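Local coordinates for SusD superfamily protein (PDB 3MCX) that probably binds glycans at the outer membrane for uptake, as SusD relatives do, and carries zinc ions in the crystal, at residues 123-127 against 186-190. Numbering follows the deposited sequence.
Sequences SEALV and ALSGL
Ala186 lays its methyl CB over Val127 and Leu126, 3.4 Å from Val127 CG2 and 4.0 Å from Leu126 CB. Residues 123-127 are regular α-helix, phi/psi near -60/-42, with Val127 N bonded to Ser123 O at 3.0 Å. Segment 186-190 keeps helical angles through Gly189 without the regular helical bonds, then turns extended at Leu190 (-80/155); its bonds run i to i-3, Gly189 N to Ala186 O (3.1 Å) and Leu190 N to Leu187 O (3.2 Å). Register is set by Ser123 and Ala186, whose CA atoms lie 4.3 Å apart, a close approach, with Ser123 CB and Ala186 CB 4.0 Å apart, compatible with the small side chains of both residues. Ser123, chi1 m, turns OG back to the carbonyl of Asn119, its hydrogen-bond acceptor, and places it 3.4 Å from Gly189 CA; an ideal CB on Gly189 would lie 2.2 Å from Ser123 OG, a clash. One water joins Ser188 OG at 3.0 Å and, weakly, Ser123 OG (3.4 Å) and Gly189 N (3.1 Å). Leu190 (m, t) reaches back, with CD2 3.7 Å from Ser123 CB and CD1 4.0 Å from Val127 CG2. Its CD2 also lies 3.8 Å from Glu124 CG; the Glu124 carboxylate hydrogen-bonds Tyr32 and forms a salt bridge with Arg120. Helix 115-140 thus packs through small residues (Ser123, Ala186, Gly189) on the turn leaving helix 172-186, in the α-helical, TPR-related part of the SusD fold.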
# COMPACT_ATOMS: atom_id res chain seq x y z
N SER A 123 -13.70 -2.99 -16.94
CA SER A 123 -13.49 -1.91 -15.99
C SER A 123 -12.62 -2.31 -14.80
O SER A 123 -11.75 -1.56 -14.35
CB SER A 123 -14.82 -1.39 -15.48
OG SER A 123 -15.52 -0.78 -16.56
N GLU A 124 -12.86 -3.50 -14.26
CA GLU A 124 -12.00 -4.03 -13.22
C GLU A 124 -10.54 -4.20 -13.69
O GLU A 124 -9.60 -3.86 -12.98
CB GLU A 124 -12.57 -5.34 -12.68
CG GLU A 124 -13.89 -5.13 -11.93
CD GLU A 124 -14.47 -6.40 -11.34
OE1 GLU A 124 -13.68 -7.24 -10.85
OE2 GLU A 124 -15.71 -6.55 -11.36
N ALA A 125 -10.38 -4.72 -14.91
CA ALA A 125 -9.04 -4.82 -15.50
C ALA A 125 -8.38 -3.43 -15.62
O ALA A 125 -7.19 -3.29 -15.39
CB ALA A 125 -9.12 -5.50 -16.88
N LEU A 126 -9.15 -2.42 -16.01
CA LEU A 126 -8.64 -1.06 -16.14
C LEU A 126 -8.18 -0.52 -14.81
O LEU A 126 -7.10 0.09 -14.73
CB LEU A 126 -9.71 -0.12 -16.75
CG LEU A 126 -9.83 -0.10 -18.29
CD1 LEU A 126 -11.12 0.64 -18.70
CD2 LEU A 126 -8.54 0.53 -18.93
N VAL A 127 -8.94 -0.76 -13.75
CA VAL A 127 -8.52 -0.29 -12.43
C VAL A 127 -7.23 -1.01 -12.02
O VAL A 127 -6.29 -0.40 -11.52
CB VAL A 127 -9.58 -0.42 -11.31
CG1 VAL A 127 -9.02 0.17 -10.00
CG2 VAL A 127 -10.83 0.30 -11.66
N ALA A 186 -12.79 3.57 -15.88
CA ALA A 186 -13.39 2.35 -15.33
C ALA A 186 -14.70 2.60 -14.58
O ALA A 186 -15.56 1.75 -14.55
CB ALA A 186 -12.41 1.67 -14.38
N LEU A 187 -14.86 3.76 -13.96
CA LEU A 187 -15.88 3.91 -12.91
C LEU A 187 -17.31 3.52 -13.31
O LEU A 187 -18.00 2.82 -12.56
CB LEU A 187 -15.90 5.35 -12.36
CG LEU A 187 -14.66 5.87 -11.66
CD1 LEU A 187 -14.88 7.34 -11.35
CD2 LEU A 187 -14.39 5.07 -10.37
N SER A 188 -17.75 3.96 -14.47
CA SER A 188 -19.15 3.74 -14.86
C SER A 188 -19.49 2.26 -15.12
O SER A 188 -20.66 1.87 -15.07
CB SER A 188 -19.54 4.62 -16.04
OG SER A 188 -18.81 4.26 -17.19
N GLY A 189 -18.48 1.44 -15.39
CA GLY A 189 -18.69 0.02 -15.59
C GLY A 189 -18.59 -0.86 -14.36
O GLY A 189 -18.95 -2.02 -14.44
N LEU A 190 -18.10 -0.32 -13.24
CA LEU A 190 -17.88 -1.10 -12.01
C LEU A 190 -19.19 -1.30 -11.25
O LEU A 190 -20.13 -0.50 -11.36
CB LEU A 190 -16.89 -0.38 -11.11
CG LEU A 190 -15.47 -0.17 -11.67
CD1 LEU A 190 -14.66 0.76 -10.78
CD2 LEU A 190 -14.76 -1.48 -11.78
O HOH W 1 -16.45 2.40 -17.52